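Long-range contacts in branched-chain-amino-acid aminotransferase (Pseudomonas sp. UW4, PDB 6JIF), which catalyses the reversible, pyridoxal-5'-phosphate-dependent transfer of amino groups between branched-chain amino acids and 2-oxo acids: residues L280-V285 and Q335-E340; L111-D116 and P163-S168; N186-S191 and K220-A225; L31-I36 and F170-G175. All coordinates share one frame; numbering follows the deposited sequence.

Contact 1: residues L280-V285 and Q335-E340; sequences LGMEVV and QKLYKE
L280 and M282 meet K336, L337 and E340 in a small, mostly apolar surface contact, formed where a beta-alpha-beta connection of the mixed sheet turns back from helix to strand. The unit runs from strand 255-258 through helix 267-278 to the parallel strand 284-287, and L280 and M282 lie on its return loop, against the side of helix 332-346. L280 is the main wedge, its two methyls serving different partners. L280 CD1 reaches L337 CD2 at 3.6 Å, the two leucine side chains crossing obliquely, and the same methyl lies 4.2 Å from CB of E340, one helical turn on from K336. L280 CD2 instead meets the aliphatic stem of K336, with K336 CG 4.0 Å away; the two side chains run alongside one another, pointing opposite ways. M282 adds a looser touch from the strand side, its SD 4.4 Å from L337 CD2. Beyond the pair of segments, L337 also packs on F255 and I309 and thereby joins the helix to the sheet, while M282 rests on A276. The carboxylate of E340 makes a weak, long ion pair with R279, so the apolar patch has charged groups beside it. K336 leaves the helix with CG anti to its own N (chi1 -180°) and bends at chi3 (62°), which brings its ammonium group round to the loop. There a water bridges the segments, donating to L280 O at 2.7 Å and accepting a weak bond from K336 NZ at 3.3 Å.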
# COMPACT_ATOMS: atom_id res chain seq x y z
N LEU B 280 -30.34 -2.14 -22.49
CA LEU B 280 -30.27 -0.97 -23.37
C LEU B 280 -29.98 -1.30 -24.83
O LEU B 280 -29.84 -0.38 -25.63
CB LEU B 280 -29.19 -0.00 -22.87
CG LEU B 280 -29.52 0.40 -21.44
CD1 LEU B 280 -28.38 1.07 -20.75
CD2 LEU B 280 -30.77 1.33 -21.50
N GLY B 281 -29.84 -2.58 -25.17
CA GLY B 281 -29.58 -3.01 -26.53
C GLY B 281 -28.24 -2.56 -27.06
O GLY B 281 -28.11 -2.33 -28.27
N MET B 282 -27.23 -2.45 -26.20
CA MET B 282 -25.91 -1.97 -26.60
C MET B 282 -24.87 -3.09 -26.70
O MET B 282 -24.95 -4.12 -26.02
CB MET B 282 -25.40 -0.90 -25.63
CG MET B 282 -26.27 0.35 -25.62
SD MET B 282 -25.69 1.46 -24.31
CE MET B 282 -24.18 2.00 -25.06
N GLU B 283 -23.87 -2.88 -27.57
CA GLU B 283 -22.67 -3.74 -27.66
C GLU B 283 -21.62 -3.26 -26.66
O GLU B 283 -21.47 -2.05 -26.45
CB GLU B 283 -22.09 -3.72 -29.08
CG GLU B 283 -22.54 -4.85 -29.97
CD GLU B 283 -22.81 -4.44 -31.40
OE1 GLU B 283 -22.54 -3.27 -31.76
OE2 GLU B 283 -23.32 -5.30 -32.16
N VAL B 284 -20.92 -4.21 -26.04
CA VAL B 284 -19.84 -3.90 -25.11
C VAL B 284 -18.54 -4.45 -25.66
O VAL B 284 -18.52 -5.56 -26.21
CB VAL B 284 -20.13 -4.50 -23.72
CG1 VAL B 284 -18.85 -4.39 -22.84
CG2 VAL B 284 -21.22 -3.71 -23.12
N VAL B 285 -17.48 -3.66 -25.57
CA VAL B 285 -16.11 -4.10 -25.85
C VAL B 285 -15.26 -3.91 -24.60
O VAL B 285 -15.16 -2.80 -24.07
CB VAL B 285 -15.50 -3.31 -27.02
CG1 VAL B 285 -14.09 -3.80 -27.24
CG2 VAL B 285 -16.36 -3.42 -28.29
N GLN B 335 -26.29 9.92 -20.39
CA GLN B 335 -27.47 10.23 -19.62
C GLN B 335 -28.35 8.99 -19.51
O GLN B 335 -28.84 8.69 -18.43
CB GLN B 335 -28.25 11.39 -20.25
CG GLN B 335 -27.48 12.68 -20.03
CD GLN B 335 -28.28 13.95 -20.28
OE1 GLN B 335 -28.29 14.49 -21.39
NE2 GLN B 335 -28.94 14.42 -19.24
N LYS B 336 -28.48 8.23 -20.61
CA LYS B 336 -29.33 7.04 -20.61
C LYS B 336 -28.78 5.96 -19.67
O LYS B 336 -29.55 5.35 -18.92
CB LYS B 336 -29.46 6.53 -22.05
CG LYS B 336 -30.33 5.28 -22.22
CD LYS B 336 -30.47 4.87 -23.72
CE LYS B 336 -29.10 4.52 -24.37
NZ LYS B 336 -29.23 4.05 -25.80
N LEU B 337 -27.46 5.75 -19.68
CA LEU B 337 -26.83 4.82 -18.75
C LEU B 337 -27.03 5.26 -17.30
O LEU B 337 -27.29 4.45 -16.42
CB LEU B 337 -25.33 4.73 -19.05
CG LEU B 337 -24.95 3.98 -20.32
CD1 LEU B 337 -23.50 4.31 -20.73
CD2 LEU B 337 -25.09 2.48 -20.12
N TYR B 338 -26.82 6.53 -17.02
CA TYR B 338 -27.03 7.00 -15.66
C TYR B 338 -28.49 6.81 -15.23
O TYR B 338 -28.77 6.38 -14.09
CB TYR B 338 -26.65 8.47 -15.60
CG TYR B 338 -26.84 9.08 -14.27
CD1 TYR B 338 -25.87 8.95 -13.30
CD2 TYR B 338 -27.99 9.84 -13.99
CE1 TYR B 338 -26.02 9.53 -12.08
CE2 TYR B 338 -28.16 10.43 -12.74
CZ TYR B 338 -27.17 10.27 -11.80
OH TYR B 338 -27.32 10.83 -10.54
N LYS B 339 -29.42 7.11 -16.12
CA LYS B 339 -30.85 6.95 -15.80
C LYS B 339 -31.15 5.49 -15.47
O LYS B 339 -31.82 5.19 -14.47
CB LYS B 339 -31.70 7.40 -16.97
CG LYS B 339 -33.22 7.24 -16.66
CD LYS B 339 -34.13 7.96 -17.66
CE LYS B 339 -34.45 7.09 -18.87
NZ LYS B 339 -34.11 7.78 -20.19
N GLU B 340 -30.63 4.57 -16.28
CA GLU B 340 -30.93 3.15 -16.09
C GLU B 340 -30.34 2.65 -14.77
O GLU B 340 -31.03 1.96 -13.98
CB GLU B 340 -30.38 2.35 -17.28
CG GLU B 340 -30.72 0.86 -17.24
CD GLU B 340 -32.22 0.54 -17.49
OE1 GLU B 340 -33.01 1.44 -17.91
OE2 GLU B 340 -32.63 -0.66 -17.34
O HOH W 1 -31.58 1.73 -25.52

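Contact 2: residues L111-D116 and P163-S168; sequences LMPQVD and PEFIFS
P113 lies over one face of the F165 ring, its CD only 3.4 Å from the centroid and 14° off the ring normal, almost above the centre. This is a close CH-pi contact between proline ring and phenyl. M112 approaches the same ring obliquely: CG is 3.6 Å from F165 CE2, and SD lies 5.1 Å from the F165 centroid, a Met-aromatic contact well away from the normal. Two residues further along the strand the pattern returns with V115 and F167, side chains that cross at about a right angle. V115 CG2 sits over the F167 face, 4.0 Å from the centroid and displaced toward the rim, while CG1 reaches F167 CE2 at 3.8 Å. F165 has CG beside its backbone N (chi1 -56°) whereas F167 has CG anti to it (170°), and the rings therefore leave the strand in different directions, each to its own partner. Replacing F165 with an alanine would probably open a gap beneath P113 and leave the M112 sulfur without its aromatic neighbour. W51 and M103 of helix 96-109 pack on F167, and F46 of strand 41-47 packs on F165 and P113. L111, at positive phi, is the C-prime residue of the Schellman motif ending helix 96-109, and D116 is the N-cap of helix 117-130; the arrangement is that of an interhelical loop laid over one face of the antiparallel sheet, by aromatic packing onto strand 164-174.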
# COMPACT_ATOMS: atom_id res chain seq x y z
N LEU B 111 -3.00 -12.44 1.68
CA LEU B 111 -2.91 -13.52 2.66
C LEU B 111 -3.78 -13.28 3.93
O LEU B 111 -3.44 -13.73 5.02
CB LEU B 111 -1.46 -13.79 3.05
CG LEU B 111 -0.53 -14.02 1.89
CD1 LEU B 111 0.81 -14.43 2.44
CD2 LEU B 111 -1.07 -15.05 0.88
N MET B 112 -4.90 -12.60 3.81
CA MET B 112 -5.86 -12.42 4.91
C MET B 112 -7.03 -13.39 4.83
O MET B 112 -7.43 -13.82 3.74
CB MET B 112 -6.41 -10.99 4.89
CG MET B 112 -5.31 -9.96 4.92
SD MET B 112 -5.94 -8.27 5.36
CE MET B 112 -6.93 -7.88 3.97
N PRO B 113 -7.59 -13.77 5.98
CA PRO B 113 -8.73 -14.71 5.97
C PRO B 113 -9.90 -14.06 5.25
O PRO B 113 -10.09 -12.85 5.33
CB PRO B 113 -9.04 -14.93 7.45
CG PRO B 113 -8.36 -13.81 8.16
CD PRO B 113 -7.18 -13.42 7.35
N GLN B 114 -10.66 -14.89 4.56
CA GLN B 114 -11.78 -14.40 3.79
C GLN B 114 -13.04 -14.42 4.65
O GLN B 114 -13.19 -15.24 5.56
CB GLN B 114 -11.95 -15.25 2.52
CG GLN B 114 -10.77 -15.19 1.62
CD GLN B 114 -10.88 -16.12 0.45
OE1 GLN B 114 -11.98 -16.47 0.01
NE2 GLN B 114 -9.73 -16.58 -0.03
N VAL B 115 -13.93 -13.50 4.35
CA VAL B 115 -15.27 -13.44 4.92
C VAL B 115 -16.20 -14.07 3.89
O VAL B 115 -16.28 -13.57 2.77
CB VAL B 115 -15.69 -12.00 5.24
CG1 VAL B 115 -17.11 -11.95 5.89
CG2 VAL B 115 -14.66 -11.38 6.15
N ASP B 116 -16.86 -15.18 4.27
CA ASP B 116 -17.75 -15.85 3.32
C ASP B 116 -18.95 -14.96 3.01
O ASP B 116 -19.31 -14.03 3.74
CB ASP B 116 -18.19 -17.23 3.83
CG ASP B 116 -19.00 -17.16 5.10
OD1 ASP B 116 -20.25 -16.94 5.05
OD2 ASP B 116 -18.38 -17.37 6.17
N PRO B 163 -0.98 -12.08 12.87
CA PRO B 163 -1.57 -13.14 13.70
C PRO B 163 -3.05 -12.97 13.98
O PRO B 163 -3.68 -13.96 14.38
CB PRO B 163 -0.78 -13.04 15.02
CG PRO B 163 -0.56 -11.54 15.14
CD PRO B 163 -0.21 -11.15 13.71
N GLU B 164 -3.61 -11.75 13.88
CA GLU B 164 -5.03 -11.52 14.11
C GLU B 164 -5.54 -10.56 13.04
O GLU B 164 -4.76 -9.84 12.41
CB GLU B 164 -5.34 -10.87 15.49
CG GLU B 164 -4.90 -11.61 16.71
CD GLU B 164 -4.89 -10.72 17.95
OE1 GLU B 164 -5.64 -9.72 18.00
OE2 GLU B 164 -4.12 -11.02 18.88
N PHE B 165 -6.86 -10.55 12.83
CA PHE B 165 -7.43 -9.63 11.85
C PHE B 165 -8.74 -9.03 12.39
O PHE B 165 -9.40 -9.61 13.23
CB PHE B 165 -7.66 -10.29 10.46
CG PHE B 165 -6.43 -10.91 9.87
CD1 PHE B 165 -6.06 -12.19 10.24
CD2 PHE B 165 -5.69 -10.22 8.92
CE1 PHE B 165 -4.89 -12.76 9.72
CE2 PHE B 165 -4.53 -10.78 8.39
CZ PHE B 165 -4.16 -12.05 8.78
N ILE B 166 -9.10 -7.86 11.88
CA ILE B 166 -10.38 -7.22 12.16
C ILE B 166 -11.16 -7.09 10.86
O ILE B 166 -10.62 -6.64 9.84
CB ILE B 166 -10.20 -5.84 12.83
CG1 ILE B 166 -9.87 -6.05 14.30
CG2 ILE B 166 -11.46 -4.95 12.67
CD1 ILE B 166 -9.44 -4.78 15.01
N PHE B 167 -12.44 -7.48 10.88
CA PHE B 167 -13.39 -7.20 9.80
C PHE B 167 -14.42 -6.22 10.38
O PHE B 167 -14.99 -6.48 11.43
CB PHE B 167 -14.06 -8.50 9.32
CG PHE B 167 -15.21 -8.26 8.40
CD1 PHE B 167 -15.09 -7.35 7.36
CD2 PHE B 167 -16.41 -8.92 8.59
CE1 PHE B 167 -16.17 -7.09 6.50
CE2 PHE B 167 -17.51 -8.69 7.74
CZ PHE B 167 -17.40 -7.81 6.70
N SER B 168 -14.54 -5.05 9.79
CA SER B 168 -15.46 -4.08 10.35
C SER B 168 -16.23 -3.41 9.21
O SER B 168 -15.81 -3.41 8.05
CB SER B 168 -14.67 -3.08 11.23
OG SER B 168 -15.45 -2.03 11.78

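Contact 3: residues N186-S191 and K220-A225; sequences NFQISS and KKAHFA
Q188 CB lies over one face of the F224 ring, toward the rim, the side chain crossing the ring at about a right angle, with N186 CB near the ring plane at the edge, 3.9 Å from F224 CD1. The Q188 CB stands 3.9 Å from the F224 centroid, 22° off the normal, in a CH-pi contact. With CG anti to the backbone N (chi1 -174°) and the chain extended beyond, the Q188 amide is carried out past the rim, NE2 coming to 3.5 Å from F224 CE2 with the amide and ring planes 36° apart. That NE2 is held by a hydrogen bond to D316, which keeps the amide beside the ring. The second ring, F187, has A225 CB over one face at 4.0 Å from its centroid. Between the two rings the backbones join: A225 N donates to N186 O at 2.9 Å, nearly straight, while the N186 amide turns elsewhere, to E327. H223, at positive phi, is the C-prime residue of a Schellman motif that stops helix 206-221, and the chain then bends back through F224 and A225. This is the return turn of a beta-alpha-beta unit, in which strand 185-189, helix 206-221 and the parallel strand 227-230 are brought together.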
# COMPACT_ATOMS: atom_id res chain seq x y z
N ASN B 186 -13.06 17.71 -16.43
CA ASN B 186 -11.79 17.50 -17.15
C ASN B 186 -10.81 16.72 -16.28
O ASN B 186 -10.74 16.96 -15.07
CB ASN B 186 -11.14 18.82 -17.59
CG ASN B 186 -12.03 19.57 -18.56
OD1 ASN B 186 -12.82 18.98 -19.28
ND2 ASN B 186 -11.91 20.90 -18.58
N PHE B 187 -10.05 15.82 -16.91
CA PHE B 187 -9.05 15.00 -16.21
C PHE B 187 -7.73 15.10 -16.96
O PHE B 187 -7.71 15.48 -18.13
CB PHE B 187 -9.48 13.52 -16.10
CG PHE B 187 -10.76 13.30 -15.30
CD1 PHE B 187 -11.98 13.54 -15.87
CD2 PHE B 187 -10.70 12.85 -13.98
CE1 PHE B 187 -13.17 13.32 -15.14
CE2 PHE B 187 -11.83 12.65 -13.27
CZ PHE B 187 -13.10 12.89 -13.86
N GLN B 188 -6.62 14.77 -16.27
CA GLN B 188 -5.27 14.91 -16.82
C GLN B 188 -4.52 13.58 -16.80
O GLN B 188 -4.47 12.92 -15.77
CB GLN B 188 -4.46 15.91 -16.01
CG GLN B 188 -3.11 16.21 -16.62
CD GLN B 188 -2.32 17.13 -15.76
OE1 GLN B 188 -2.08 16.88 -14.58
NE2 GLN B 188 -1.90 18.25 -16.35
N ILE B 189 -3.92 13.20 -17.92
CA ILE B 189 -3.07 11.98 -17.90
C ILE B 189 -1.91 12.18 -16.94
O ILE B 189 -1.27 13.22 -16.90
CB ILE B 189 -2.55 11.65 -19.31
CG1 ILE B 189 -3.71 11.26 -20.22
CG2 ILE B 189 -1.48 10.54 -19.28
CD1 ILE B 189 -4.70 10.24 -19.66
N SER B 190 -1.62 11.14 -16.14
CA SER B 190 -0.51 11.20 -15.21
C SER B 190 0.67 10.39 -15.72
O SER B 190 0.50 9.40 -16.42
CB SER B 190 -0.93 10.65 -13.84
OG SER B 190 0.17 10.66 -12.94
N SER B 191 1.87 10.83 -15.37
CA SER B 191 3.08 10.05 -15.65
C SER B 191 3.36 9.02 -14.58
O SER B 191 4.24 8.15 -14.77
CB SER B 191 4.26 10.97 -15.78
OG SER B 191 4.54 11.53 -14.51
N LYS B 220 -4.92 17.69 -9.36
CA LYS B 220 -5.82 18.70 -8.80
C LYS B 220 -5.13 20.06 -8.64
O LYS B 220 -5.78 21.11 -8.77
CB LYS B 220 -6.38 18.19 -7.48
CG LYS B 220 -7.37 17.04 -7.71
CD LYS B 220 -7.57 16.20 -6.45
CE LYS B 220 -8.50 15.00 -6.74
NZ LYS B 220 -8.29 13.81 -5.83
N LYS B 221 -3.84 20.08 -8.33
CA LYS B 221 -3.16 21.37 -8.26
C LYS B 221 -3.12 22.04 -9.63
O LYS B 221 -3.13 23.28 -9.71
CB LYS B 221 -1.74 21.23 -7.71
CG LYS B 221 -1.68 20.92 -6.19
CD LYS B 221 -2.10 22.14 -5.35
CE LYS B 221 -3.15 21.81 -4.27
NZ LYS B 221 -4.58 21.79 -4.79
N ALA B 222 -3.15 21.25 -10.70
CA ALA B 222 -3.26 21.74 -12.07
C ALA B 222 -4.71 22.00 -12.49
O ALA B 222 -4.96 22.32 -13.65
CB ALA B 222 -2.58 20.74 -13.03
N HIS B 223 -5.65 21.90 -11.53
CA HIS B 223 -7.05 22.31 -11.64
C HIS B 223 -7.89 21.29 -12.40
O HIS B 223 -8.98 21.59 -12.83
CB HIS B 223 -7.18 23.70 -12.28
CG HIS B 223 -6.50 24.77 -11.51
ND1 HIS B 223 -7.03 25.28 -10.35
CD2 HIS B 223 -5.31 25.40 -11.68
CE1 HIS B 223 -6.24 26.22 -9.87
NE2 HIS B 223 -5.18 26.31 -10.66
N PHE B 224 -7.43 20.03 -12.45
CA PHE B 224 -8.21 18.95 -13.04
C PHE B 224 -8.93 18.17 -11.95
O PHE B 224 -8.53 18.18 -10.78
CB PHE B 224 -7.31 18.00 -13.85
CG PHE B 224 -6.72 18.69 -15.06
CD1 PHE B 224 -7.46 18.79 -16.24
CD2 PHE B 224 -5.46 19.25 -15.01
CE1 PHE B 224 -6.97 19.48 -17.33
CE2 PHE B 224 -4.93 19.89 -16.14
CZ PHE B 224 -5.71 19.99 -17.30
N ALA B 225 -9.99 17.48 -12.36
CA ALA B 225 -10.76 16.72 -11.37
C ALA B 225 -9.93 15.58 -10.77
O ALA B 225 -10.05 15.31 -9.57
CB ALA B 225 -12.08 16.19 -11.97

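Contact 4: residues L31-I36 and F170-G175; sequences LGFDYI and FCIPVG
L31 and G175 start an antiparallel run, with CA atoms 4.5 Å apart, in which the irregular segment 31-36 follows strand 170-174. One direct backbone bond joins them: G175 N donates to G32 O at 2.8 Å, and the same oxygen takes a CA-H...O contact from V174. A side chain at G175 would run into L31 O. Further on, water replaces direct pairing: one molecule links D34 N and P173 O, and another donates to both I36 O (2.7 Å) and C171 O (2.8 Å). Side chains fill in between. The L31 side chain crosses P173 at about a right angle, CD1 3.8 Å from P173 CB, and V174 CG1 meets the edge of the F33 ring 3.6 Å from CD1. I172 points at the loop, its CG2 3.2 Å from I36 O. At the far end the edge of Y35 is turned toward the face of F170 in an offset edge-to-face pair, planes at 63° and centroids 5.5 Å apart. The F170 ring gets there because CG stands between N and carbonyl carbon (chi1 63°). A valine in place of F170 would probably open a gap beside the Y35 ring edge, which would lose its aromatic partner. The hydroxyl of Y35 bonds to E66 of the second subunit, and F33 and I172 pack on I157 of that chain. The segment thus follows strand 164-174 into the dimer interface, as a water-bridged N-terminal lead-in to strand 41-47 of the antiparallel sheet.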
# COMPACT_ATOMS: atom_id res chain seq x y z
N LEU B 31 -25.67 16.98 1.46
CA LEU B 31 -24.76 15.88 1.76
C LEU B 31 -23.78 15.70 0.60
O LEU B 31 -24.15 15.80 -0.57
CB LEU B 31 -25.52 14.56 1.98
CG LEU B 31 -25.99 14.36 3.42
CD1 LEU B 31 -26.90 13.15 3.58
CD2 LEU B 31 -24.73 14.24 4.27
N GLY B 32 -22.53 15.43 0.94
CA GLY B 32 -21.57 15.06 -0.06
C GLY B 32 -21.12 13.63 0.20
O GLY B 32 -21.95 12.74 0.39
N PHE B 33 -19.80 13.41 0.18
CA PHE B 33 -19.15 12.13 0.46
C PHE B 33 -18.11 12.43 1.54
O PHE B 33 -16.92 12.59 1.27
CB PHE B 33 -18.50 11.54 -0.80
CG PHE B 33 -17.95 10.18 -0.60
CD1 PHE B 33 -18.78 9.13 -0.24
CD2 PHE B 33 -16.60 9.92 -0.80
CE1 PHE B 33 -18.28 7.85 -0.06
CE2 PHE B 33 -16.10 8.61 -0.61
CZ PHE B 33 -16.96 7.60 -0.24
N ASP B 34 -18.58 12.52 2.77
CA ASP B 34 -17.77 12.98 3.89
C ASP B 34 -18.03 12.07 5.07
O ASP B 34 -19.16 11.64 5.28
CB ASP B 34 -18.12 14.37 4.33
CG ASP B 34 -17.95 15.37 3.23
OD1 ASP B 34 -16.76 15.61 2.85
OD2 ASP B 34 -18.98 15.87 2.73
N TYR B 35 -17.00 11.84 5.88
CA TYR B 35 -17.19 11.01 7.06
C TYR B 35 -18.10 11.73 8.04
O TYR B 35 -17.86 12.89 8.39
CB TYR B 35 -15.87 10.68 7.75
CG TYR B 35 -16.11 9.74 8.93
CD1 TYR B 35 -16.48 10.25 10.18
CD2 TYR B 35 -16.00 8.36 8.79
CE1 TYR B 35 -16.68 9.42 11.25
CE2 TYR B 35 -16.22 7.53 9.85
CZ TYR B 35 -16.56 8.06 11.08
OH TYR B 35 -16.77 7.22 12.15
N ILE B 36 -19.15 11.02 8.49
CA ILE B 36 -20.03 11.43 9.58
C ILE B 36 -20.18 10.22 10.49
O ILE B 36 -20.27 9.09 10.01
CB ILE B 36 -21.39 11.89 9.02
CG1 ILE B 36 -21.27 13.29 8.38
CG2 ILE B 36 -22.46 11.93 10.11
CD1 ILE B 36 -22.16 13.49 7.14
N PHE B 170 -18.45 0.26 8.74
CA PHE B 170 -19.20 1.42 9.21
C PHE B 170 -19.99 2.00 8.03
O PHE B 170 -19.81 1.60 6.89
CB PHE B 170 -18.28 2.48 9.88
CG PHE B 170 -17.25 3.09 8.99
CD1 PHE B 170 -17.55 4.22 8.22
CD2 PHE B 170 -15.93 2.62 9.01
CE1 PHE B 170 -16.60 4.84 7.42
CE2 PHE B 170 -14.98 3.25 8.17
CZ PHE B 170 -15.33 4.35 7.38
N CYS B 171 -20.92 2.90 8.33
CA CYS B 171 -21.72 3.52 7.28
C CYS B 171 -21.75 5.03 7.48
O CYS B 171 -21.44 5.56 8.56
CB CYS B 171 -23.15 2.93 7.23
SG CYS B 171 -24.23 3.31 8.61
N ILE B 172 -22.09 5.73 6.41
CA ILE B 172 -22.24 7.20 6.43
C ILE B 172 -23.35 7.59 5.47
O ILE B 172 -23.47 6.97 4.41
CB ILE B 172 -20.94 7.94 6.04
CG1 ILE B 172 -20.40 7.43 4.70
CG2 ILE B 172 -19.88 7.79 7.10
CD1 ILE B 172 -19.39 8.39 4.14
N PRO B 173 -24.17 8.60 5.79
CA PRO B 173 -25.11 9.11 4.79
C PRO B 173 -24.32 9.91 3.76
O PRO B 173 -23.36 10.60 4.08
CB PRO B 173 -26.02 10.02 5.62
CG PRO B 173 -25.09 10.55 6.69
CD PRO B 173 -24.23 9.35 7.05
N VAL B 174 -24.69 9.75 2.48
CA VAL B 174 -23.97 10.43 1.40
C VAL B 174 -24.99 11.02 0.44
O VAL B 174 -26.17 10.61 0.41
CB VAL B 174 -22.98 9.49 0.66
CG1 VAL B 174 -21.89 8.95 1.64
CG2 VAL B 174 -23.74 8.33 -0.01
N GLY B 175 -24.58 12.07 -0.25
CA GLY B 175 -25.42 12.65 -1.27
C GLY B 175 -24.76 12.50 -2.61
O GLY B 175 -24.06 11.52 -2.86
O HOH W 2 -21.10 12.38 3.64
O HOH W 3 -19.97 6.49 10.73

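From the N terminus, contact 4 opens first: residues 31-36 pair with 170-175, enclosing the widest loop of the four. Contact 2 is nested inside it, closing from 111-116 to 163-168 just upstream on the same strand, 164-174, so both tie their partners to the antiparallel sheet. Contact 3 follows in series, a short closure between 186-191 and 220-225 that brings a helix end back to the mixed sheet. Contact 1 comes last, joining 280-285 to helix 332-346 at another part of that mixed sheet. No two loops cross; the others stand in series. Contacts 1 and 2 lie on opposite sides of the chain's centre, their centres about 37 Å apart.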